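Local coordinates for protein galectin (Ovis aries, PDB 6N44) that binds galactose and probably related carbohydrates as a galectin whose oligomeric assembly is critical for its anti-parasitic activity in sheep, at residues Q77-E82 / K108-F113; G33-L38 / Y58-V63; D4-P9 / I131-V136; K23-L28 / P89-F94. One frame throughout, in Å; residues are numbered along the deposited sequence.

Interaction 1: residues Q77-E82 / K108-F113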
# COMPACT_ATOMS: atom_id res chain seq x y z
N GLN A 77 8.32 -21.61 3.65
CA GLN A 77 6.92 -21.46 4.04
C GLN A 77 6.10 -21.82 2.80
O GLN A 77 6.17 -21.13 1.78
CB GLN A 77 6.62 -20.04 4.53
CG GLN A 77 5.18 -19.89 5.02
CD GLN A 77 4.83 -18.48 5.51
OE1 GLN A 77 5.71 -17.68 5.87
NE2 GLN A 77 3.54 -18.17 5.52
N LYS A 78 5.34 -22.92 2.88
CA LYS A 78 4.67 -23.48 1.71
C LYS A 78 3.18 -23.63 1.96
O LYS A 78 2.77 -24.06 3.04
CB LYS A 78 5.27 -24.86 1.35
CG LYS A 78 4.39 -25.64 0.39
CD LYS A 78 4.87 -27.08 0.20
CE LYS A 78 6.15 -27.14 -0.62
NZ LYS A 78 6.34 -28.47 -1.27
N LEU A 79 2.36 -23.29 0.96
CA LEU A 79 0.92 -23.42 1.11
C LEU A 79 0.26 -23.70 -0.24
O LEU A 79 0.88 -23.58 -1.30
CB LEU A 79 0.29 -22.17 1.73
CG LEU A 79 0.40 -20.91 0.87
CD1 LEU A 79 -0.83 -20.03 1.01
CD2 LEU A 79 1.65 -20.15 1.27
N HIS A 80 -1.02 -24.06 -0.17
CA HIS A 80 -1.86 -24.28 -1.34
C HIS A 80 -2.82 -23.11 -1.51
O HIS A 80 -3.34 -22.57 -0.53
CB HIS A 80 -2.67 -25.57 -1.21
CG HIS A 80 -1.84 -26.81 -1.09
ND1 HIS A 80 -1.72 -27.73 -2.10
CD2 HIS A 80 -1.08 -27.27 -0.06
CE1 HIS A 80 -0.93 -28.71 -1.71
NE2 HIS A 80 -0.53 -28.46 -0.48
N THR A 81 -3.06 -22.73 -2.76
CA THR A 81 -4.04 -21.70 -3.04
C THR A 81 -4.63 -21.95 -4.41
O THR A 81 -3.98 -22.53 -5.29
CB THR A 81 -3.44 -20.28 -2.98
OG1 THR A 81 -4.45 -19.32 -3.32
CG2 THR A 81 -2.29 -20.14 -3.95
N GLU A 82 -5.88 -21.53 -4.58
CA GLU A 82 -6.56 -21.58 -5.86
C GLU A 82 -6.65 -20.20 -6.51
O GLU A 82 -7.37 -20.04 -7.50
CB GLU A 82 -7.96 -22.18 -5.68
CG GLU A 82 -7.92 -23.66 -5.37
CD GLU A 82 -7.26 -24.47 -6.48
OE1 GLU A 82 -7.88 -24.62 -7.56
OE2 GLU A 82 -6.12 -24.96 -6.29
N LYS A 108 -7.88 -10.43 -2.33
CA LYS A 108 -8.07 -11.36 -1.23
C LYS A 108 -6.73 -11.71 -0.59
O LYS A 108 -5.75 -11.90 -1.31
CB LYS A 108 -8.78 -12.65 -1.70
CG LYS A 108 -10.19 -12.39 -2.24
CD LYS A 108 -11.19 -13.38 -1.71
CE LYS A 108 -12.58 -13.16 -2.31
NZ LYS A 108 -13.40 -14.40 -2.23
N PRO A 109 -6.67 -11.79 0.73
CA PRO A 109 -5.39 -12.14 1.38
C PRO A 109 -5.08 -13.62 1.19
O PRO A 109 -5.92 -14.49 1.44
CB PRO A 109 -5.64 -11.80 2.86
CG PRO A 109 -7.11 -11.99 3.02
CD PRO A 109 -7.73 -11.52 1.72
N ILE A 110 -3.85 -13.90 0.78
CA ILE A 110 -3.40 -15.26 0.52
C ILE A 110 -2.46 -15.76 1.61
O ILE A 110 -2.59 -16.90 2.05
CB ILE A 110 -2.72 -15.36 -0.86
CG1 ILE A 110 -3.70 -14.96 -1.96
CG2 ILE A 110 -2.22 -16.77 -1.10
CD1 ILE A 110 -5.06 -15.55 -1.80
N CYS A 111 -1.51 -14.93 2.05
CA CYS A 111 -0.49 -15.39 2.98
C CYS A 111 0.34 -14.19 3.42
O CYS A 111 0.27 -13.10 2.84
CB CYS A 111 0.41 -16.47 2.35
SG CYS A 111 1.19 -16.00 0.76
N GLN A 112 1.14 -14.41 4.47
CA GLN A 112 2.03 -13.41 5.02
C GLN A 112 3.39 -14.04 5.27
O GLN A 112 3.48 -15.24 5.55
CB GLN A 112 1.48 -12.81 6.33
CG GLN A 112 0.04 -12.25 6.23
CD GLN A 112 -1.04 -13.34 6.22
OE1 GLN A 112 -1.86 -13.43 5.30
NE2 GLN A 112 -1.06 -14.16 7.26
N PHE A 113 4.44 -13.23 5.20
CA PHE A 113 5.83 -13.68 5.35
C PHE A 113 6.54 -12.74 6.32
O PHE A 113 6.82 -11.59 5.97
CB PHE A 113 6.55 -13.70 4.00
CG PHE A 113 7.91 -14.33 4.03
CD1 PHE A 113 8.05 -15.71 3.95
CD2 PHE A 113 9.06 -13.55 4.13
CE1 PHE A 113 9.31 -16.30 3.97
CE2 PHE A 113 10.33 -14.14 4.15
CZ PHE A 113 10.44 -15.53 4.07
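The backbone carbonyl O of Gln112 receives the amide NE2 of Gln77 in a hydrogen bond of 2.9 Å. Gln77 reaches it because its CG lies anti to the backbone N and the chain stays extended beyond, carrying the amide straight from one strand to the other. NE2 approaches nearly head-on to the carbonyl, while the bond is bent to 145° at the hydrogen and leaves the plane of the Gln77 amide slightly. The same amide passes beside the ring of Phe113, the two planes 17° apart, with Gln77 OE1 3.6 Å from Phe113 CD1; Phe113 stacks with Phe54. Further along, the contact turns apolar. Leu79 splays both methyls over Cys111 CB, CD1 and CD2 each 4.0 Å away, and CD1 also meets CG2 of Ile110 at 4.1 Å. Thr81 crosses Ile110 at about a right angle, and the Thr81 hydroxyl OG1 hydrogen-bonds to the backbone N of Ala83. Ile110 and Cys111 both stand opposite Val103, a classic beta bulge in strand 108-114. The segment axes come no nearer than 8.8 Å and run at 161°, so side chains fill the gap between an outermost strand of each sheet, as in the two-layered beta sandwich of the galectin fold.

Interaction 2: residues G33-L38 / Y58-V63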
# COMPACT_ATOMS: atom_id res chain seq x y z
N GLY A 33 4.64 -28.07 -22.55
CA GLY A 33 5.13 -29.18 -21.75
C GLY A 33 5.47 -28.90 -20.30
O GLY A 33 6.25 -29.65 -19.71
N LYS A 34 4.91 -27.85 -19.70
CA LYS A 34 5.11 -27.63 -18.27
C LYS A 34 4.03 -26.70 -17.75
O LYS A 34 3.35 -26.00 -18.51
CB LYS A 34 6.49 -27.05 -17.95
CG LYS A 34 6.69 -25.63 -18.47
CD LYS A 34 7.97 -25.00 -17.91
CE LYS A 34 8.49 -23.91 -18.84
NZ LYS A 34 9.76 -23.29 -18.36
N ASN A 35 3.87 -26.71 -16.44
CA ASN A 35 2.95 -25.78 -15.80
C ASN A 35 3.63 -24.43 -15.63
O ASN A 35 4.79 -24.37 -15.22
CB ASN A 35 2.50 -26.31 -14.45
CG ASN A 35 1.73 -27.61 -14.56
OD1 ASN A 35 1.97 -28.56 -13.81
ND2 ASN A 35 0.80 -27.66 -15.50
N PRO A 36 2.92 -23.33 -15.92
CA PRO A 36 3.52 -21.99 -15.79
C PRO A 36 3.92 -21.67 -14.35
O PRO A 36 3.23 -22.02 -13.40
CB PRO A 36 2.41 -21.07 -16.27
CG PRO A 36 1.12 -21.85 -15.95
CD PRO A 36 1.50 -23.27 -16.29
N GLU A 37 5.04 -20.97 -14.19
CA GLU A 37 5.53 -20.54 -12.89
C GLU A 37 5.50 -19.02 -12.81
O GLU A 37 5.58 -18.32 -13.82
CB GLU A 37 6.97 -21.01 -12.65
CG GLU A 37 7.25 -22.42 -13.09
CD GLU A 37 8.60 -22.97 -12.59
OE1 GLU A 37 9.44 -22.17 -12.11
OE2 GLU A 37 8.81 -24.20 -12.68
N LEU A 38 5.40 -18.52 -11.59
CA LEU A 38 5.50 -17.10 -11.28
C LEU A 38 6.51 -16.94 -10.15
O LEU A 38 6.48 -17.70 -9.17
CB LEU A 38 4.12 -16.54 -10.87
CG LEU A 38 4.09 -15.19 -10.17
CD1 LEU A 38 4.65 -14.09 -11.09
CD2 LEU A 38 2.66 -14.89 -9.74
N TYR A 58 5.30 -19.37 -7.27
CA TYR A 58 4.01 -20.01 -7.44
C TYR A 58 4.06 -20.91 -8.65
O TYR A 58 4.59 -20.52 -9.69
CB TYR A 58 2.84 -19.01 -7.63
CG TYR A 58 1.60 -19.76 -8.08
CD1 TYR A 58 0.79 -20.41 -7.16
CD2 TYR A 58 1.27 -19.86 -9.43
CE1 TYR A 58 -0.33 -21.13 -7.57
CE2 TYR A 58 0.16 -20.57 -9.85
CZ TYR A 58 -0.63 -21.21 -8.91
OH TYR A 58 -1.75 -21.92 -9.32
N CYS A 59 3.49 -22.10 -8.51
CA CYS A 59 3.28 -22.97 -9.67
C CYS A 59 2.26 -24.02 -9.28
O CYS A 59 2.38 -24.63 -8.21
CB CYS A 59 4.58 -23.62 -10.12
SG CYS A 59 4.41 -24.67 -11.59
N ASP A 60 1.23 -24.19 -10.11
CA ASP A 60 0.32 -25.33 -10.04
C ASP A 60 -0.27 -25.52 -8.64
O ASP A 60 -0.14 -26.58 -8.01
CB ASP A 60 1.04 -26.60 -10.51
CG ASP A 60 0.10 -27.79 -10.62
OD1 ASP A 60 0.53 -28.92 -10.34
OD2 ASP A 60 -1.07 -27.58 -10.99
N GLY A 61 -0.91 -24.46 -8.15
CA GLY A 61 -1.61 -24.49 -6.88
C GLY A 61 -0.75 -24.36 -5.63
O GLY A 61 -1.30 -24.47 -4.52
N ILE A 62 0.55 -24.12 -5.76
CA ILE A 62 1.46 -24.17 -4.62
C ILE A 62 2.27 -22.87 -4.56
O ILE A 62 2.86 -22.45 -5.55
CB ILE A 62 2.39 -25.39 -4.72
CG1 ILE A 62 1.57 -26.68 -4.59
CG2 ILE A 62 3.48 -25.33 -3.67
CD1 ILE A 62 2.41 -27.91 -4.56
N VAL A 63 2.29 -22.24 -3.38
CA VAL A 63 3.15 -21.09 -3.11
C VAL A 63 4.29 -21.55 -2.23
O VAL A 63 4.07 -22.18 -1.19
CB VAL A 63 2.36 -19.96 -2.41
CG1 VAL A 63 3.33 -18.93 -1.82
CG2 VAL A 63 1.34 -19.30 -3.35
O HOH W 1 0.97 -23.18 -12.74
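The hairpin of strands 37-43 and 52-59 ends here, where Leu38 and Tyr58 form an antiparallel hydrogen-bonded pair. Leu38 N gives its hydrogen to Tyr58 O at 2.9 Å, and Tyr58 N returns one to Leu38 O at 2.8 Å. Leu38 CB and Tyr58 CB lie on the same face of the sheet, 4.3 Å apart. That face turns inward: Leu38 packs on Phe90 and Leu92 of the other sheet of the galectin sandwich, and the Tyr58 ring meets Phe84. One residue on, Cys59 turns to the other face and lies against the incoming 33-38 segment. Cys59 SG, anti to the backbone N (chi1 -178°), comes 3.8 Å from Asn35 CB and 3.9 Å from Glu37 CG. The outer end of Glu37 turns to a different partner, OE1 accepting from Trp57 NE1. Farther out, where the chains diverge at Asp60, a water joins them, donating to Pro36 O at 2.6 Å and accepting from Asp60 N. Asp60 and Gly61 are the central residues of a type I' turn from Cys59 to Ile62, both with positive phi, and the turn leads into strand 62-69. Tyr58 OH also holds the turn, accepting a hydrogen bond of 2.9 Å from Gly61 N.

Interaction 3: residues D4-P9 / I131-V136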
# COMPACT_ATOMS: atom_id res chain seq x y z
N ASP A 4 -0.15 -4.96 -25.30
CA ASP A 4 1.11 -4.42 -24.78
C ASP A 4 1.53 -5.14 -23.51
O ASP A 4 0.69 -5.56 -22.71
CB ASP A 4 0.97 -2.93 -24.49
CG ASP A 4 0.42 -2.16 -25.66
OD1 ASP A 4 1.19 -1.92 -26.60
OD2 ASP A 4 -0.78 -1.81 -25.63
N SER A 5 2.84 -5.27 -23.33
CA SER A 5 3.32 -5.88 -22.10
C SER A 5 4.73 -5.37 -21.80
O SER A 5 5.39 -4.75 -22.64
CB SER A 5 3.27 -7.41 -22.18
OG SER A 5 4.13 -7.88 -23.19
N LEU A 6 5.16 -5.65 -20.62
CA LEU A 6 6.44 -5.25 -20.07
C LEU A 6 7.47 -6.34 -20.29
O LEU A 6 7.12 -7.51 -20.50
CB LEU A 6 6.30 -4.96 -18.58
CG LEU A 6 5.51 -3.73 -18.17
CD1 LEU A 6 5.28 -3.78 -16.68
CD2 LEU A 6 6.29 -2.47 -18.55
N PRO A 7 8.76 -6.01 -20.24
CA PRO A 7 9.79 -7.04 -20.39
C PRO A 7 9.68 -8.08 -19.29
O PRO A 7 9.26 -7.79 -18.16
CB PRO A 7 11.10 -6.24 -20.29
CG PRO A 7 10.73 -4.86 -20.71
CD PRO A 7 9.34 -4.66 -20.11
N ASN A 8 10.05 -9.30 -19.63
CA ASN A 8 10.04 -10.41 -18.67
C ASN A 8 11.34 -11.18 -18.87
O ASN A 8 11.53 -11.79 -19.91
CB ASN A 8 8.82 -11.30 -18.89
CG ASN A 8 8.83 -12.56 -18.02
OD1 ASN A 8 9.74 -12.79 -17.21
ND2 ASN A 8 7.81 -13.38 -18.19
N PRO A 9 12.23 -11.17 -17.86
CA PRO A 9 12.08 -10.61 -16.51
C PRO A 9 11.98 -9.08 -16.45
O PRO A 9 12.46 -8.36 -17.33
CB PRO A 9 13.36 -11.08 -15.78
CG PRO A 9 13.89 -12.21 -16.63
CD PRO A 9 13.52 -11.86 -18.03
N ILE A 131 4.64 -15.81 -17.83
CA ILE A 131 3.58 -14.82 -17.66
C ILE A 131 3.66 -13.78 -18.77
O ILE A 131 4.72 -13.51 -19.33
CB ILE A 131 3.67 -14.13 -16.27
CG1 ILE A 131 5.02 -13.43 -16.11
CG2 ILE A 131 3.47 -15.12 -15.14
CD1 ILE A 131 5.12 -12.58 -14.84
N VAL A 132 2.51 -13.19 -19.07
CA VAL A 132 2.45 -11.89 -19.72
C VAL A 132 2.25 -10.85 -18.62
O VAL A 132 1.24 -10.86 -17.91
CB VAL A 132 1.35 -11.81 -20.78
CG1 VAL A 132 1.31 -10.41 -21.40
CG2 VAL A 132 1.59 -12.86 -21.87
N LEU A 133 3.24 -9.96 -18.47
CA LEU A 133 3.26 -8.96 -17.41
C LEU A 133 2.79 -7.64 -18.00
O LEU A 133 3.41 -7.13 -18.93
CB LEU A 133 4.66 -8.83 -16.83
CG LEU A 133 4.88 -7.76 -15.76
CD1 LEU A 133 4.15 -8.12 -14.47
CD2 LEU A 133 6.37 -7.58 -15.49
N THR A 134 1.69 -7.10 -17.48
CA THR A 134 1.17 -5.86 -18.06
C THR A 134 1.52 -4.61 -17.26
O THR A 134 1.74 -3.56 -17.87
CB THR A 134 -0.36 -5.93 -18.26
OG1 THR A 134 -1.02 -6.11 -17.01
CG2 THR A 134 -0.72 -7.07 -19.18
N SER A 135 1.61 -4.69 -15.93
CA SER A 135 2.02 -3.50 -15.18
C SER A 135 2.59 -3.91 -13.83
O SER A 135 2.27 -4.97 -13.28
CB SER A 135 0.86 -2.52 -14.96
OG SER A 135 -0.21 -3.14 -14.27
N VAL A 136 3.48 -3.06 -13.33
CA VAL A 136 4.07 -3.18 -12.00
C VAL A 136 4.10 -1.77 -11.44
O VAL A 136 4.72 -0.89 -12.03
CB VAL A 136 5.48 -3.78 -12.03
CG1 VAL A 136 6.08 -3.83 -10.60
CG2 VAL A 136 5.50 -5.18 -12.70
O HOH W 2 1.56 -3.15 -20.41
O HOH W 3 5.50 -9.67 -20.28
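Leu6 makes the close part of this contact, its backbone N donating to Leu133 O in an almost straight hydrogen bond of 2.8 Å (177° at the hydrogen). The first torsion, with CG anti to the carbonyl carbon (chi1 -70°), sets Leu6 CG 3.8 Å from Thr134 O. Against the strand 131-138, outermost of its sheet within this chain, Leu6 CB touches Leu133 CD2, while Leu6 CD1 reaches Ser135 CA at 3.6 Å and Val136 CG2 at 4.2 Å. Ser5 adds its CB, 3.7 Å from Val132 CG1. The strand bulges here, Thr134 and Ser135 both facing Lys25 of the neighbouring strand. Around this patch the fit loosens and water enters. One water joins the chains, donating to Leu6 O and accepting from Leu133 N at 2.9 Å; another donates to Thr134 O at 2.6 Å and only weakly to Asp4 O. Asn8 ND2 gives Ile131 O a longer, bent bond of 3.3 Å, its stronger partner being Gly129 O. No regular strand pairing develops along the 4-9 segment. One direct backbone bond, water bridges and a side-chain amide take its place, which implies that the segment follows the strand through separate points of attachment, with Leu6 the largest single contributor from this segment.

Interaction 4: residues K23-L28 / P89-F94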
# COMPACT_ATOMS: atom_id res chain seq x y z
N LYS A 23 2.11 -3.57 -6.73
CA LYS A 23 0.94 -4.11 -7.41
C LYS A 23 1.35 -4.60 -8.79
O LYS A 23 1.76 -3.80 -9.63
CB LYS A 23 -0.17 -3.08 -7.54
CG LYS A 23 -1.43 -3.71 -8.15
CD LYS A 23 -2.52 -2.71 -8.43
CE LYS A 23 -2.90 -1.93 -7.17
NZ LYS A 23 -4.17 -1.16 -7.40
N ILE A 24 1.21 -5.90 -9.01
CA ILE A 24 1.57 -6.56 -10.27
C ILE A 24 0.30 -7.03 -10.95
O ILE A 24 -0.55 -7.67 -10.31
CB ILE A 24 2.50 -7.77 -10.01
CG1 ILE A 24 3.85 -7.29 -9.47
CG2 ILE A 24 2.64 -8.64 -11.28
CD1 ILE A 24 4.52 -8.30 -8.56
N LYS A 25 0.17 -6.75 -12.24
CA LYS A 25 -0.94 -7.27 -13.03
C LYS A 25 -0.35 -8.13 -14.14
O LYS A 25 0.47 -7.65 -14.93
CB LYS A 25 -1.79 -6.14 -13.60
CG LYS A 25 -2.49 -5.33 -12.49
CD LYS A 25 -3.39 -4.25 -13.05
CE LYS A 25 -4.14 -3.58 -11.91
NZ LYS A 25 -4.80 -2.31 -12.29
N ALA A 26 -0.76 -9.40 -14.19
CA ALA A 26 -0.17 -10.36 -15.12
C ALA A 26 -1.17 -11.47 -15.43
O ALA A 26 -2.27 -11.52 -14.86
CB ALA A 26 1.13 -10.95 -14.54
N ASN A 27 -0.77 -12.37 -16.33
CA ASN A 27 -1.58 -13.52 -16.71
C ASN A 27 -0.65 -14.68 -17.02
O ASN A 27 0.33 -14.51 -17.75
CB ASN A 27 -2.44 -13.19 -17.94
CG ASN A 27 -3.51 -14.23 -18.19
OD1 ASN A 27 -3.50 -15.32 -17.61
ND2 ASN A 27 -4.45 -13.89 -19.07
N LEU A 28 -0.97 -15.86 -16.49
CA LEU A 28 -0.14 -17.04 -16.74
C LEU A 28 -0.31 -17.55 -18.17
O LEU A 28 -1.42 -17.61 -18.69
CB LEU A 28 -0.47 -18.16 -15.76
CG LEU A 28 -0.26 -17.86 -14.28
CD1 LEU A 28 -1.09 -18.83 -13.46
CD2 LEU A 28 1.21 -17.98 -13.92
N PRO A 89 -6.46 -13.08 -16.10
CA PRO A 89 -5.55 -12.07 -15.55
C PRO A 89 -5.78 -11.91 -14.06
O PRO A 89 -6.91 -12.02 -13.57
CB PRO A 89 -5.92 -10.80 -16.33
CG PRO A 89 -6.53 -11.32 -17.61
CD PRO A 89 -7.31 -12.54 -17.17
N PHE A 90 -4.69 -11.71 -13.33
CA PHE A 90 -4.75 -11.57 -11.88
C PHE A 90 -4.04 -10.29 -11.46
O PHE A 90 -3.20 -9.74 -12.18
CB PHE A 90 -4.14 -12.79 -11.17
CG PHE A 90 -2.69 -13.08 -11.54
CD1 PHE A 90 -1.64 -12.48 -10.85
CD2 PHE A 90 -2.39 -13.97 -12.56
CE1 PHE A 90 -0.30 -12.75 -11.19
CE2 PHE A 90 -1.04 -14.23 -12.92
CZ PHE A 90 -0.00 -13.63 -12.23
N GLU A 91 -4.39 -9.84 -10.27
CA GLU A 91 -3.70 -8.76 -9.59
C GLU A 91 -3.04 -9.30 -8.33
O GLU A 91 -3.73 -9.74 -7.41
CB GLU A 91 -4.67 -7.63 -9.24
CG GLU A 91 -4.02 -6.54 -8.46
CD GLU A 91 -5.01 -5.44 -8.11
OE1 GLU A 91 -5.08 -5.08 -6.92
OE2 GLU A 91 -5.73 -4.97 -9.03
N LEU A 92 -1.72 -9.25 -8.30
CA LEU A 92 -0.93 -9.72 -7.17
C LEU A 92 -0.37 -8.50 -6.44
O LEU A 92 0.33 -7.67 -7.05
CB LEU A 92 0.17 -10.65 -7.64
CG LEU A 92 1.30 -11.01 -6.68
CD1 LEU A 92 0.79 -11.82 -5.47
CD2 LEU A 92 2.37 -11.78 -7.44
N GLN A 93 -0.66 -8.39 -5.14
CA GLN A 93 -0.19 -7.28 -4.32
C GLN A 93 0.70 -7.77 -3.20
O GLN A 93 0.35 -8.71 -2.48
CB GLN A 93 -1.36 -6.51 -3.69
CG GLN A 93 -2.13 -5.62 -4.63
CD GLN A 93 -3.34 -5.04 -3.92
OE1 GLN A 93 -4.30 -5.76 -3.62
NE2 GLN A 93 -3.27 -3.74 -3.60
N PHE A 94 1.83 -7.07 -3.00
CA PHE A 94 2.66 -7.24 -1.82
C PHE A 94 2.60 -5.96 -1.00
O PHE A 94 2.86 -4.87 -1.52
CB PHE A 94 4.12 -7.57 -2.17
CG PHE A 94 4.29 -8.86 -2.92
CD1 PHE A 94 4.22 -8.88 -4.30
CD2 PHE A 94 4.53 -10.04 -2.24
CE1 PHE A 94 4.38 -10.07 -5.01
CE2 PHE A 94 4.69 -11.24 -2.93
CZ PHE A 94 4.62 -11.26 -4.33
O HOH W 4 -5.83 -2.12 -9.76
O HOH W 5 -6.34 -2.91 -6.42
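Glu91, paired with Lys25, extends its carboxylate between the side chains of Lys25 and Lys23 on one face of two antiparallel strands, and its side chain can be followed atom by atom. From CB, CG continues anti to the backbone N (chi1 176°) and meets Lys23 CG at 3.8 Å. The extended chain brings CD to 3.7 Å from Lys23 CD, crossing the Lys23 side chain at a slant. At the tip the oxygens part: OE1 lies by CD and CE of Lys23, OE2 by Lys25 CE at 3.6 Å. Neither ammonium closes a salt bridge; water fills in. One water donates to OE2 and accepts from both lysine NZ atoms, and a second links OE1 with Lys23 NZ. Gln93, beside Lys23, sends NE2 to Cys19 O of the second subunit. The opposite face belongs to the sandwich core. Phe90 carries its ring under the neighbouring strand, with Ala26 O 3.3 Å above the ring plane toward the rim, Ala26 CB 3.7 Å from CZ and Leu28 CG at CE2. Ile24 CD1 meets the Phe94 ring at its edge, in plane. Between the faces, Ile24 pairs with Leu92 and Ala26 with Phe90, two backbone hydrogen bonds each; Ile24 N to Leu92 O measures 2.8 Å. The chemistry thus divides by face: apolar groups pack inward, while the outer charges, joined through water, probably attract one another without direct contact.

How the interactions relate
As a worked example of how a beta sandwich is held together, the four contacts divide by place. Interaction 4 lies deepest, within one sheet, and combines regular strand pairing with an apolar inner face. Interaction 3 lines the edge of that same sheet within this chain: strands 131-138 and 19-28 are neighbours, and Leu133 packs on Ile24, but the outer side of interaction 3 is wet and irregular. Interaction 2 belongs to the other sheet and touches interaction 4 across the core, Pro36 and Tyr58 both lying against Leu28. Interaction 1 spans the two sheets at the far border, relying on side chains, and adjoins interaction 2 through backbone contacts between strands 72-80 and 62-69.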